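Thiol-activated cytolysin (Desulfobulbus propionicus, PDB 6NAL) probably forms large pores in target membranes, as cholesterol-dependent cytolysins and their Gram-negative relatives do, by assembling soluble monomers into an oligomeric ring. Local coordinates at residues A62-Y67 against L334-V339; V200-P205 against P232-N237; T381-E386 against I396-W401; G444-R449 against Q466-T471. One frame throughout, in Å; residues are numbered along the deposited sequence.

Contact 1: A62-Y67 against L334-V339; sequences AVPSAY and LNYYTV
Tyr336 holds CG in the crowded position between its backbone N and carbonyl carbon (chi1 73°), which turns the phenol ring off the strand, toward the loop at Ala62-Pro64. Val63 sets CG1 anti to the backbone N (chi1 170°), leaving CG2 beside that N and directed at the ring. Val63 CG2 meets Tyr336 CD1 at 3.7 Å, the two side chains crossing obliquely, and Pro64 CD lies farther along, 4.3 Å from Tyr336 CE1. In the plane of the same ring, the carbonyl oxygen of Ala62 sits at its edge, 3.4 Å from Tyr336 CE1, a position where the slightly positive ring hydrogens face an electron-rich atom. The backbones meet in one isolated beta bridge, Ala62 with Asn335, so the chain just past strand 44-59 runs briefly beside strand 332-340 of the large antiparallel sheet before leaving it. Val63 N donates to Leu334 O at 3.0 Å, with 161° at the hydrogen, approaching from above the carbonyl plane. The CA of Ala62 adds a CA-H...O contact, 3.2 Å from Leu334 O, so one oxygen takes both approaches. Asn335 CG lies anti to the carbonyl carbon, and the amide is secured beyond the two segments: OD1 accepts from Lys194 NZ, while ND2 donates to Gly164 O and, weakly, to Ile61 O.

Contact 2: V200-P205 against P232-N237; sequences VSAERP and PLFVKN
Strand 232-250 carries a classic beta bulge, Lys236 and Asn237 against Tyr337 of strand 332-340, and the last residues of strand 187-202 pair with its other edge. The strands run antiparallel but splayed, 135° between their directions, and share the non-hydrogen-bonded pair Ser201 with Asn237. Beside that pair, Ala202 N donates to Lys236 O at 2.9 Å; the bond is bent, 143° at the hydrogen, with the donor above the carbonyl plane. The same oxygen receives a CA-H...O contact from Ser201 CA at 3.0 Å, and Asn237 CA makes a matching one to Val200 O at 3.3 Å. Past this point the backbones diverge, and Phe234 bridges the gap. Its CG is anti to the backbone N (chi1 175°), so the ring reaches across to the loop that leaves strand 187-202, joining two neighbouring strands of the large antiparallel sheet of the cytolysin where their ladder opens. Arg204 CB lies over one ring face, displaced toward the rim, in a CH-pi contact 4.2 Å from the centroid of Phe234. At the edge, Ala202 O comes within 3.4 Å of Phe234 CE2, while Ala202 CB touches Phe234 CZ at 3.8 Å. Arg204 starts extended, then bends at chi3 and carries its guanidinium away from the ring to Leu341 O, which accepts from NH1. Strand 98-103 flanks Ser201 and Ala202, and Val339 also packs against Phe234.

Contact 3: T381-E386 against I396-W401; sequences TVTWDE and IRHKGW
Backbone hydrogen bonds zip 381-386 to 396-401 as arms of an antiparallel beta hairpin. Trp384 pairs with Lys399 and Glu386 with Arg397 as hydrogen-bonded pairs, alternating with the non-hydrogen-bonded pairs Thr383 with Gly400 and Asp385 with His398. Lys399 N reaches Trp384 O at 2.8 Å, nearly along the C=O axis, and Trp401 N continues the ladder to Val382 O. Among side-chain polar links, the straightest lies within one arm: Trp384 NE1 donates to Glu386 OE2 at 2.9 Å, 176° at the hydrogen, in the indole plane and onto the anti lone pair, helping fix the indole's rotation. On the other face, His398 ND1 makes a weak bond to Asp385 OD1 at 3.4 Å, the carboxylate lying at the imidazole edge with the two planes 75° apart. A water accepts from Arg397 NH1 and donates to Glu386 O, while Arg397 NH2 forms a salt bridge with Glu390. Glu386 OE1 and Lys399 NZ stay 4.4 Å apart, beyond a salt bridge. Apolar contact centres on Trp384, whose crowded chi1 (60°) lays the indole across toward the partner arm: Lys399 CB sits over one face in a CH-pi contact, 4.2 Å from the five-membered ring centroid, and Trp401 CB approaches CZ3 at 4.1 Å. In the C-terminal beta sandwich, strand 422-432 continues the sheet beyond 381-386, strand 412-418 packs on both tryptophans, and Ile396 and Arg397 extend the sheet through a parallel ladder with a strand of the second subunit.

Contact 4: G444-R449 against Q466-T471; sequences GYKVGR and QTFSMT
The interior of the C-terminal beta sandwich is bridged here by side chains from its two facing sheets, with no hydrogen bond between the segments. Strands 440-449 and 465-471 run roughly parallel, their axes 8.8 Å apart and 26° from each other, too far for backbone pairing. Phe468 projects CG anti to its backbone N (chi1 179°) and lays one ring face against Gly444, whose CA is 4.0 Å from the centroid and 14° off the normal, a CH-pi contact. Having no side chain, Gly444 lets the ring lie directly on its backbone. Lys446, bent at chi2 and chi4, meets Phe468 tip to tip, CE standing 4.2 Å from CE1. Met470, present as selenomethionine, stretches out through CG and SE, then bends at chi3 so that its methyl rests on the lysine chain: Met470 CE to Lys446 CD is 3.5 Å, tighter than usual. The same methyl lies 3.9 Å from Arg449 NE. Arg449, just past the corner at Gly448 in a G1 bulge facing Ile425, folds back over Lys446 CB and donates weakly from NH1 to Val447 O at 3.3 Å. The contact rests on dispersion and CH-pi contact: the carbon chain of Lys446, the flat guanidinium of Arg449 and the backbone of Gly444, with no ion pair across it; the buried Arg449 NE has no partner in the model, probably a modest energetic cost.

In the fold
From the N terminus, the chain leaves strand 44-59 and contact 1 fastens the following loop to strand 332-340, closing a loop of 266 intervening residues. Contact 2 falls within that span, closing a shorter excursion between strands 187-202 and 232-250. The two touch: backbone bonds join strand 332-340 to 232-250, so both belong to one large antiparallel sheet. Contacts 3 and 4 follow in series, about 17 Å apart between centres, in the C-terminal sandwich. Contact 3 closes a hairpin at one edge of the four-stranded sheet; contact 4, closing a 16-residue excursion that includes strand 454-462, ties the other outermost strand within this chain to the facing sheet. The two pairs lie on opposite sides of the chain's centre.

Contact 1: A62-Y67 against L334-V339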
loop_
_atom_site.group_PDB
_atom_site.type_symbol
_atom_site.label_atom_id
_atom_site.label_comp_id
_atom_site.label_asym_id
_atom_site.label_seq_id
_atom_site.Cartn_x
_atom_site.Cartn_y
_atom_site.Cartn_z
ATOM N N ALA A 62 -5.794 32.276 14.713
ATOM C CA ALA A 62 -4.692 33.221 14.764
ATOM C C ALA A 62 -5.193 34.648 14.944
ATOM O O ALA A 62 -6.263 35.030 14.467
ATOM C CB ALA A 62 -3.855 33.164 13.493
ATOM N N VAL A 63 -4.401 35.441 15.649
ATOM C CA VAL A 63 -4.598 36.883 15.658
ATOM C C VAL A 63 -4.154 37.453 14.321
ATOM O O VAL A 63 -2.962 37.452 14.024
ATOM C CB VAL A 63 -3.788 37.557 16.772
ATOM C CG1 VAL A 63 -3.824 39.075 16.597
ATOM C CG2 VAL A 63 -4.291 37.227 18.153
ATOM N N PRO A 64 -5.033 37.998 13.508
ATOM C CA PRO A 64 -4.563 38.562 12.240
ATOM C C PRO A 64 -3.721 39.812 12.451
ATOM O O PRO A 64 -3.975 40.624 13.345
ATOM C CB PRO A 64 -5.854 38.873 11.469
ATOM C CG PRO A 64 -6.952 38.165 12.209
ATOM C CD PRO A 64 -6.491 38.063 13.660
ATOM N N SER A 65 -2.704 39.946 11.606
ATOM C CA SER A 65 -1.827 41.113 11.603
ATOM C C SER A 65 -2.601 42.431 11.571
ATOM O O SER A 65 -2.182 43.431 12.162
ATOM C CB SER A 65 -0.924 41.040 10.375
ATOM O OG SER A 65 -1.723 41.248 9.196
ATOM N N ALA A 66 -3.705 42.468 10.852
ATOM C CA ALA A 66 -4.393 43.725 10.600
ATOM C C ALA A 66 -5.527 43.953 11.568
ATOM O O ALA A 66 -6.164 45.004 11.511
ATOM C CB ALA A 66 -4.938 43.777 9.164
ATOM N N TYR A 67 -5.786 42.998 12.459
ATOM C CA TYR A 67 -6.820 43.157 13.468
ATOM C C TYR A 67 -6.312 42.892 14.881
ATOM O O TYR A 67 -7.080 42.415 15.721
ATOM C CB TYR A 67 -7.995 42.232 13.174
ATOM C CG TYR A 67 -8.687 42.503 11.869
ATOM C CD1 TYR A 67 -8.131 42.097 10.659
ATOM C CD2 TYR A 67 -9.917 43.142 11.841
ATOM C CE1 TYR A 67 -8.779 42.341 9.462
ATOM C CE2 TYR A 67 -10.569 43.373 10.646
ATOM C CZ TYR A 67 -9.983 42.972 9.474
ATOM O OH TYR A 67 -10.617 43.221 8.318
ATOM N N LEU A 334 -0.356 35.506 18.904
ATOM C CA LEU A 334 -0.339 34.280 18.118
ATOM C C LEU A 334 -1.745 33.751 17.965
ATOM O O LEU A 334 -2.261 33.705 16.854
ATOM C CB LEU A 334 0.539 33.210 18.761
ATOM C CG LEU A 334 2.005 33.572 18.816
ATOM C CD1 LEU A 334 2.870 32.484 19.397
ATOM C CD2 LEU A 334 2.504 33.962 17.413
ATOM N N ASN A 335 -2.387 33.394 19.063
ATOM C CA ASN A 335 -3.731 32.853 18.984
ATOM C C ASN A 335 -4.599 33.518 20.039
ATOM O O ASN A 335 -4.101 34.005 21.055
ATOM C CB ASN A 335 -3.704 31.337 19.149
ATOM C CG ASN A 335 -2.911 30.634 18.037
ATOM O OD1 ASN A 335 -1.702 30.381 18.174
ATOM N ND2 ASN A 335 -3.581 30.318 16.947
ATOM N N TYR A 336 -5.896 33.563 19.774
ATOM C CA TYR A 336 -6.854 34.099 20.722
ATOM C C TYR A 336 -8.025 33.129 20.762
ATOM O O TYR A 336 -8.263 32.352 19.831
ATOM C CB TYR A 336 -7.251 35.596 20.414
ATOM C CG TYR A 336 -8.145 35.844 19.237
ATOM C CD1 TYR A 336 -7.656 35.766 17.955
ATOM C CD2 TYR A 336 -9.487 36.158 19.408
ATOM C CE1 TYR A 336 -8.485 35.924 16.847
ATOM C CE2 TYR A 336 -10.318 36.369 18.305
ATOM C CZ TYR A 336 -9.805 36.252 17.035
ATOM O OH TYR A 336 -10.618 36.446 15.951
ATOM N N TYR A 337 -8.711 33.156 21.896
ATOM C CA TYR A 337 -9.811 32.270 22.230
ATOM C C TYR A 337 -10.986 33.131 22.642
ATOM O O TYR A 337 -10.828 34.073 23.439
ATOM C CB TYR A 337 -9.422 31.303 23.353
ATOM C CG TYR A 337 -8.199 30.501 22.935
ATOM C CD1 TYR A 337 -6.910 30.998 23.158
ATOM C CD2 TYR A 337 -8.329 29.284 22.252
ATOM C CE1 TYR A 337 -5.799 30.302 22.758
ATOM C CE2 TYR A 337 -7.209 28.576 21.844
ATOM C CZ TYR A 337 -5.943 29.094 22.103
ATOM O OH TYR A 337 -4.814 28.412 21.695
ATOM N N THR A 338 -12.137 32.839 22.029
ATOM C CA THR A 338 -13.380 33.558 22.244
ATOM C C THR A 338 -14.341 32.659 22.991
ATOM O O THR A 338 -14.366 31.442 22.794
ATOM C CB THR A 338 -14.089 33.988 20.937
ATOM O OG1 THR A 338 -14.126 32.910 19.980
ATOM C CG2 THR A 338 -13.382 35.141 20.345
ATOM N N VAL A 339 -15.180 33.286 23.779
ATOM C CA VAL A 339 -16.309 32.680 24.452
ATOM C C VAL A 339 -17.557 33.508 24.083
ATOM O O VAL A 339 -17.452 34.687 23.728
ATOM C CB VAL A 339 -15.933 32.632 25.950
ATOM C CG1 VAL A 339 -16.258 33.958 26.660
ATOM C CG2 VAL A 339 -16.493 31.402 26.621
#

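Contact 2: V200-P205 against P232-N237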
loop_
_atom_site.group_PDB
_atom_site.type_symbol
_atom_site.label_atom_id
_atom_site.label_comp_id
_atom_site.label_asym_id
_atom_site.label_seq_id
_atom_site.Cartn_x
_atom_site.Cartn_y
_atom_site.Cartn_z
ATOM N N VAL A 200 -2.481 36.354 28.257
ATOM C CA VAL A 200 -3.308 37.356 28.907
ATOM C C VAL A 200 -4.769 36.963 28.757
ATOM O O VAL A 200 -5.267 36.815 27.630
ATOM C CB VAL A 200 -3.093 38.771 28.354
ATOM C CG1 VAL A 200 -3.982 39.713 29.146
ATOM C CG2 VAL A 200 -1.627 39.198 28.391
ATOM N N SER A 201 -5.469 36.843 29.885
ATOM C CA SER A 201 -6.857 36.429 29.920
ATOM C C SER A 201 -7.703 37.566 30.480
ATOM O O SER A 201 -7.188 38.556 31.016
ATOM C CB SER A 201 -6.995 35.150 30.752
ATOM O OG SER A 201 -6.636 35.400 32.098
ATOM N N ALA A 202 -9.011 37.424 30.335
ATOM C CA ALA A 202 -9.951 38.420 30.831
ATOM C C ALA A 202 -11.184 37.697 31.339
ATOM O O ALA A 202 -11.640 36.745 30.705
ATOM C CB ALA A 202 -10.302 39.418 29.732
ATOM N N GLU A 203 -11.687 38.105 32.505
ATOM C CA GLU A 203 -12.826 37.441 33.136
ATOM C C GLU A 203 -14.127 38.055 32.632
ATOM O O GLU A 203 -14.280 39.276 32.610
ATOM C CB GLU A 203 -12.726 37.536 34.662
ATOM C CG GLU A 203 -13.445 38.719 35.312
ATOM C CD GLU A 203 -13.139 38.876 36.817
ATOM O OE1 GLU A 203 -12.411 38.020 37.386
ATOM O OE2 GLU A 203 -13.622 39.873 37.417
ATOM N N ARG A 204 -14.985 37.245 32.143
ATOM C CA ARG A 204 -16.280 37.725 31.708
ATOM C C ARG A 204 -17.137 37.969 32.935
ATOM O O ARG A 204 -17.052 37.202 33.902
ATOM C CB ARG A 204 -16.953 36.714 30.806
ATOM C CG ARG A 204 -18.267 37.170 30.181
ATOM C CD ARG A 204 -18.990 35.945 29.495
ATOM N NE ARG A 204 -19.271 34.940 30.531
ATOM C CZ ARG A 204 -20.476 34.599 30.983
ATOM N NH1 ARG A 204 -21.574 35.140 30.470
ATOM N NH2 ARG A 204 -20.585 33.686 31.941
ATOM N N PRO A 205 -17.904 39.057 32.955
ATOM C CA PRO A 205 -18.709 39.350 34.138
ATOM C C PRO A 205 -19.799 38.313 34.308
ATOM O O PRO A 205 -20.348 37.795 33.328
ATOM C CB PRO A 205 -19.299 40.738 33.852
ATOM C CG PRO A 205 -18.453 41.307 32.757
ATOM C CD PRO A 205 -17.979 40.131 31.945
ATOM N N PRO A 232 -22.960 37.996 20.309
ATOM C CA PRO A 232 -21.725 38.684 20.684
ATOM C C PRO A 232 -20.743 37.706 21.286
ATOM O O PRO A 232 -21.124 36.753 21.982
ATOM C CB PRO A 232 -22.195 39.720 21.724
ATOM C CG PRO A 232 -23.366 39.047 22.375
ATOM C CD PRO A 232 -24.077 38.368 21.218
ATOM N N LEU A 233 -19.465 37.987 21.045
ATOM C CA LEU A 233 -18.386 37.219 21.648
ATOM C C LEU A 233 -17.452 38.086 22.480
ATOM O O LEU A 233 -17.369 39.304 22.311
ATOM C CB LEU A 233 -17.541 36.523 20.584
ATOM C CG LEU A 233 -18.239 35.686 19.550
ATOM C CD1 LEU A 233 -17.340 35.553 18.334
ATOM C CD2 LEU A 233 -18.579 34.352 20.105
ATOM N N PHE A 234 -16.705 37.403 23.350
ATOM C CA PHE A 234 -15.798 38.006 24.315
ATOM C C PHE A 234 -14.443 37.301 24.223
ATOM O O PHE A 234 -14.348 36.094 24.484
ATOM C CB PHE A 234 -16.413 37.867 25.714
ATOM C CG PHE A 234 -15.552 38.339 26.830
ATOM C CD1 PHE A 234 -15.574 39.647 27.222
ATOM C CD2 PHE A 234 -14.777 37.457 27.541
ATOM C CE1 PHE A 234 -14.764 40.078 28.258
ATOM C CE2 PHE A 234 -14.017 37.866 28.623
ATOM C CZ PHE A 234 -14.006 39.184 28.969
ATOM N N VAL A 235 -13.404 38.052 23.867
ATOM C CA VAL A 235 -12.056 37.541 23.817
ATOM C C VAL A 235 -11.593 37.244 25.230
ATOM O O VAL A 235 -11.249 38.145 26.010
ATOM C CB VAL A 235 -11.126 38.513 23.096
ATOM C CG1 VAL A 235 -9.763 37.930 22.990
ATOM C CG2 VAL A 235 -11.642 38.800 21.701
ATOM N N LYS A 236 -11.550 35.949 25.538
ATOM C CA LYS A 236 -11.161 35.472 26.854
ATOM C C LYS A 236 -9.653 35.365 27.042
ATOM O O LYS A 236 -9.160 35.464 28.176
ATOM C CB LYS A 236 -11.769 34.105 27.116
ATOM C CG LYS A 236 -11.749 33.753 28.567
ATOM C CD LYS A 236 -12.324 32.365 28.808
ATOM C CE LYS A 236 -12.129 31.951 30.262
ATOM N NZ LYS A 236 -12.614 30.577 30.522
ATOM N N ASN A 237 -8.897 35.147 25.972
ATOM C CA ASN A 237 -7.483 34.859 26.167
ATOM C C ASN A 237 -6.745 35.048 24.855
ATOM O O ASN A 237 -7.266 34.701 23.797
ATOM C CB ASN A 237 -7.327 33.420 26.702
ATOM C CG ASN A 237 -5.937 33.122 27.218
ATOM O OD1 ASN A 237 -5.367 33.848 28.025
ATOM N ND2 ASN A 237 -5.384 32.040 26.742
#

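Contact 3: T381-E386 against I396-W401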
loop_
_atom_site.group_PDB
_atom_site.type_symbol
_atom_site.label_atom_id
_atom_site.label_comp_id
_atom_site.label_asym_id
_atom_site.label_seq_id
_atom_site.Cartn_x
_atom_site.Cartn_y
_atom_site.Cartn_z
ATOM N N THR A 381 15.792 -21.937 -17.246
ATOM C CA THR A 381 14.445 -21.401 -17.460
ATOM C C THR A 381 14.213 -20.230 -16.515
ATOM O O THR A 381 14.362 -20.372 -15.294
ATOM C CB THR A 381 13.397 -22.479 -17.235
ATOM O OG1 THR A 381 13.769 -23.625 -17.996
ATOM C CG2 THR A 381 12.011 -22.037 -17.697
ATOM N N VAL A 382 13.890 -19.070 -17.073
ATOM C CA VAL A 382 13.645 -17.869 -16.288
ATOM C C VAL A 382 12.321 -17.256 -16.723
ATOM O O VAL A 382 12.089 -17.060 -17.915
ATOM C CB VAL A 382 14.782 -16.855 -16.422
ATOM C CG1 VAL A 382 14.440 -15.642 -15.558
ATOM C CG2 VAL A 382 16.079 -17.471 -16.004
ATOM N N THR A 383 11.432 -17.007 -15.757
ATOM C CA THR A 383 10.121 -16.429 -16.005
ATOM C C THR A 383 9.857 -15.322 -14.983
ATOM O O THR A 383 10.491 -15.251 -13.929
ATOM C CB THR A 383 9.011 -17.499 -15.949
ATOM O OG1 THR A 383 8.864 -17.935 -14.596
ATOM C CG2 THR A 383 9.342 -18.708 -16.897
ATOM N N TRP A 384 8.933 -14.434 -15.311
ATOM C CA TRP A 384 8.584 -13.359 -14.391
ATOM C C TRP A 384 7.270 -12.746 -14.832
ATOM O O TRP A 384 6.752 -13.031 -15.913
ATOM C CB TRP A 384 9.661 -12.271 -14.312
ATOM C CG TRP A 384 9.945 -11.590 -15.606
ATOM C CD1 TRP A 384 9.328 -10.495 -16.094
ATOM C CD2 TRP A 384 10.933 -11.964 -16.580
ATOM N NE1 TRP A 384 9.826 -10.181 -17.347
ATOM C CE2 TRP A 384 10.824 -11.062 -17.659
ATOM C CE3 TRP A 384 11.897 -12.972 -16.644
ATOM C CZ2 TRP A 384 11.640 -11.140 -18.788
ATOM C CZ3 TRP A 384 12.710 -13.051 -17.770
ATOM C CH2 TRP A 384 12.584 -12.129 -18.817
ATOM N N ASP A 385 6.758 -11.864 -13.986
ATOM C CA ASP A 385 5.526 -11.151 -14.267
ATOM C C ASP A 385 5.848 -9.686 -14.490
ATOM O O ASP A 385 6.699 -9.130 -13.807
ATOM C CB ASP A 385 4.536 -11.302 -13.112
ATOM C CG ASP A 385 3.778 -12.633 -13.134
ATOM O OD1 ASP A 385 3.650 -13.262 -14.237
ATOM O OD2 ASP A 385 3.290 -13.022 -12.032
ATOM N N GLU A 386 5.170 -9.058 -15.441
ATOM C CA GLU A 386 5.328 -7.631 -15.665
ATOM C C GLU A 386 4.033 -6.887 -15.351
ATOM O O GLU A 386 2.951 -7.251 -15.844
ATOM C CB GLU A 386 5.773 -7.358 -17.100
ATOM C CG GLU A 386 7.259 -7.622 -17.332
ATOM C CD GLU A 386 7.676 -7.573 -18.811
ATOM O OE1 GLU A 386 6.900 -7.026 -19.645
ATOM O OE2 GLU A 386 8.794 -8.074 -19.128
ATOM N N ILE A 396 -1.273 -7.716 -15.373
ATOM C CA ILE A 396 -0.172 -8.591 -15.001
ATOM C C ILE A 396 0.058 -9.532 -16.169
ATOM O O ILE A 396 -0.831 -10.318 -16.504
ATOM C CB ILE A 396 -0.481 -9.371 -13.717
ATOM C CG1 ILE A 396 -0.665 -8.384 -12.552
ATOM C CG2 ILE A 396 0.644 -10.323 -13.378
ATOM C CD1 ILE A 396 -1.300 -9.014 -11.317
ATOM N N ARG A 397 1.227 -9.431 -16.809
ATOM C CA ARG A 397 1.559 -10.274 -17.953
ATOM C C ARG A 397 2.697 -11.237 -17.611
ATOM O O ARG A 397 3.791 -10.804 -17.241
ATOM C CB ARG A 397 1.954 -9.440 -19.170
ATOM C CG ARG A 397 0.919 -8.453 -19.611
ATOM C CD ARG A 397 1.378 -7.655 -20.866
ATOM N NE ARG A 397 0.239 -6.936 -21.422
ATOM C CZ ARG A 397 -0.042 -5.661 -21.158
ATOM N NH1 ARG A 397 0.744 -4.964 -20.372
ATOM N NH2 ARG A 397 -1.112 -5.087 -21.682
ATOM N N HIS A 398 2.424 -12.538 -17.714
ATOM C CA HIS A 398 3.448 -13.554 -17.565
ATOM C C HIS A 398 4.407 -13.507 -18.741
ATOM O O HIS A 398 3.982 -13.432 -19.887
ATOM C CB HIS A 398 2.802 -14.933 -17.461
ATOM C CG HIS A 398 3.772 -16.027 -17.140
ATOM N ND1 HIS A 398 4.587 -16.006 -16.030
ATOM C CD2 HIS A 398 4.050 -17.176 -17.786
ATOM C CE1 HIS A 398 5.334 -17.093 -16.018
ATOM N NE2 HIS A 398 5.032 -17.814 -17.080
ATOM N N LYS A 399 5.704 -13.530 -18.457
ATOM C CA LYS A 399 6.728 -13.408 -19.481
ATOM C C LYS A 399 7.853 -14.413 -19.222
ATOM O O LYS A 399 7.969 -15.001 -18.148
ATOM C CB LYS A 399 7.325 -12.008 -19.532
ATOM C CG LYS A 399 6.359 -10.885 -19.773
ATOM C CD LYS A 399 6.035 -10.722 -21.240
ATOM C CE LYS A 399 5.452 -9.326 -21.474
ATOM N NZ LYS A 399 4.531 -9.271 -22.645
ATOM N N GLY A 400 8.683 -14.600 -20.235
ATOM C CA GLY A 400 9.700 -15.619 -20.209
ATOM C C GLY A 400 10.921 -15.157 -20.959
ATOM O O GLY A 400 10.831 -14.530 -22.014
ATOM N N TRP A 401 12.082 -15.489 -20.438
ATOM C CA TRP A 401 13.311 -15.260 -21.174
ATOM C C TRP A 401 13.311 -16.050 -22.473
ATOM O O TRP A 401 12.934 -17.228 -22.496
ATOM C CB TRP A 401 14.491 -15.707 -20.341
ATOM C CG TRP A 401 15.797 -15.518 -20.963
ATOM C CD1 TRP A 401 16.234 -14.414 -21.608
ATOM C CD2 TRP A 401 16.874 -16.450 -20.977
ATOM N NE1 TRP A 401 17.525 -14.594 -22.027
ATOM C CE2 TRP A 401 17.937 -15.843 -21.655
ATOM C CE3 TRP A 401 17.031 -17.748 -20.508
ATOM C CZ2 TRP A 401 19.147 -16.466 -21.839
ATOM C CZ3 TRP A 401 18.225 -18.369 -20.696
ATOM C CH2 TRP A 401 19.276 -17.726 -21.348
HETATM O O HOH W 1 2.471 -5.643 -18.198
#

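Contact 4: G444-R449 against Q466-T471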
loop_
_atom_site.group_PDB
_atom_site.type_symbol
_atom_site.label_atom_id
_atom_site.label_comp_id
_atom_site.label_asym_id
_atom_site.label_seq_id
_atom_site.Cartn_x
_atom_site.Cartn_y
_atom_site.Cartn_z
ATOM N N GLY A 444 18.518 -26.543 -9.173
ATOM C CA GLY A 444 17.968 -25.390 -8.504
ATOM C C GLY A 444 16.614 -25.027 -9.049
ATOM O O GLY A 444 16.410 -25.091 -10.247
ATOM N N TYR A 445 15.686 -24.650 -8.189
ATOM C CA TYR A 445 14.319 -24.281 -8.579
ATOM C C TYR A 445 13.848 -23.286 -7.515
ATOM O O TYR A 445 13.346 -23.683 -6.461
ATOM C CB TYR A 445 13.374 -25.463 -8.652
ATOM C CG TYR A 445 12.084 -25.234 -9.395
ATOM C CD1 TYR A 445 11.786 -24.012 -10.008
ATOM C CD2 TYR A 445 11.177 -26.283 -9.539
ATOM C CE1 TYR A 445 10.599 -23.854 -10.737
ATOM C CE2 TYR A 445 10.015 -26.133 -10.245
ATOM C CZ TYR A 445 9.732 -24.926 -10.840
ATOM O OH TYR A 445 8.553 -24.844 -11.518
ATOM N N LYS A 446 14.036 -22.011 -7.804
ATOM C CA LYS A 446 13.645 -20.895 -6.947
ATOM C C LYS A 446 12.476 -20.207 -7.629
ATOM O O LYS A 446 12.574 -19.834 -8.805
ATOM C CB LYS A 446 14.844 -19.959 -6.748
ATOM C CG LYS A 446 16.143 -20.764 -6.275
ATOM C CD LYS A 446 16.280 -20.763 -4.752
ATOM C CE LYS A 446 17.412 -21.663 -4.238
ATOM N NZ LYS A 446 17.074 -23.109 -4.357
ATOM N N VAL A 447 11.344 -20.140 -6.937
ATOM C CA VAL A 447 10.158 -19.450 -7.435
ATOM C C VAL A 447 9.881 -18.256 -6.535
ATOM O O VAL A 447 10.296 -18.207 -5.384
ATOM C CB VAL A 447 8.913 -20.351 -7.493
ATOM C CG1 VAL A 447 9.035 -21.352 -8.622
ATOM C CG2 VAL A 447 8.718 -21.018 -6.146
ATOM N N GLY A 448 9.199 -17.260 -7.099
ATOM C CA GLY A 448 8.626 -16.181 -6.313
ATOM C C GLY A 448 9.634 -15.238 -5.721
ATOM O O GLY A 448 9.375 -14.632 -4.686
ATOM N N ARG A 449 10.776 -15.079 -6.358
ATOM C CA ARG A 449 11.780 -14.170 -5.841
ATOM C C ARG A 449 11.528 -12.748 -6.326
ATOM O O ARG A 449 10.801 -12.492 -7.295
ATOM C CB ARG A 449 13.187 -14.628 -6.241
ATOM C CG ARG A 449 13.595 -16.019 -5.717
ATOM C CD ARG A 449 13.394 -16.149 -4.232
ATOM N NE ARG A 449 14.359 -16.998 -3.521
ATOM C CZ ARG A 449 14.184 -18.305 -3.303
ATOM N NH1 ARG A 449 13.108 -18.936 -3.783
ATOM N NH2 ARG A 449 15.085 -19.001 -2.615
ATOM N N GLN A 466 26.574 -31.831 -9.465
ATOM C CA GLN A 466 26.209 -30.577 -10.092
ATOM C C GLN A 466 26.013 -29.537 -9.006
ATOM O O GLN A 466 25.223 -29.745 -8.086
ATOM C CB GLN A 466 24.919 -30.707 -10.903
ATOM C CG GLN A 466 24.994 -31.587 -12.128
ATOM C CD GLN A 466 23.647 -31.633 -12.882
ATOM O OE1 GLN A 466 22.757 -30.769 -12.755
ATOM N NE2 GLN A 466 23.506 -32.651 -13.663
ATOM N N THR A 467 26.697 -28.417 -9.125
ATOM C CA THR A 467 26.698 -27.412 -8.085
ATOM C C THR A 467 25.851 -26.241 -8.533
ATOM O O THR A 467 25.711 -25.979 -9.737
ATOM C CB THR A 467 28.120 -26.947 -7.792
ATOM O OG1 THR A 467 28.614 -26.290 -8.958
ATOM C CG2 THR A 467 29.017 -28.174 -7.402
ATOM N N PHE A 468 25.277 -25.561 -7.551
ATOM C CA PHE A 468 24.371 -24.449 -7.774
ATOM C C PHE A 468 24.590 -23.427 -6.688
ATOM O O PHE A 468 24.670 -23.777 -5.506
ATOM C CB PHE A 468 22.923 -24.903 -7.728
ATOM C CG PHE A 468 21.909 -23.793 -7.939
ATOM C CD1 PHE A 468 21.425 -23.057 -6.876
ATOM C CD2 PHE A 468 21.395 -23.533 -9.188
ATOM C CE1 PHE A 468 20.454 -22.074 -7.061
ATOM C CE2 PHE A 468 20.434 -22.541 -9.383
ATOM C CZ PHE A 468 19.955 -21.831 -8.327
ATOM N N SER A 469 24.676 -22.175 -7.087
ATOM C CA SER A 469 24.791 -21.102 -6.125
ATOM C C SER A 469 24.054 -19.928 -6.727
ATOM O O SER A 469 24.176 -19.645 -7.928
ATOM C CB SER A 469 26.245 -20.742 -5.816
ATOM O OG SER A 469 26.671 -19.662 -6.633
HETATM N N MSE A 470 23.247 -19.299 -5.893
HETATM C CA MSE A 470 22.523 -18.111 -6.280
HETATM C C MSE A 470 22.904 -17.008 -5.299
HETATM O O MSE A 470 23.003 -17.269 -4.110
HETATM C CB MSE A 470 21.035 -18.336 -6.255
HETATM C CG MSE A 470 20.301 -17.065 -6.567
HETATM SE SE MSE A 470 18.466 -17.460 -6.836
HETATM C CE MSE A 470 17.883 -17.690 -4.998
ATOM N N THR A 471 23.093 -15.796 -5.795
ATOM C CA THR A 471 23.455 -14.642 -4.990
ATOM C C THR A 471 22.543 -13.503 -5.408
ATOM O O THR A 471 22.565 -13.103 -6.594
ATOM C CB THR A 471 24.914 -14.282 -5.212
ATOM O OG1 THR A 471 25.742 -15.397 -4.850
ATOM C CG2 THR A 471 25.256 -13.109 -4.418
#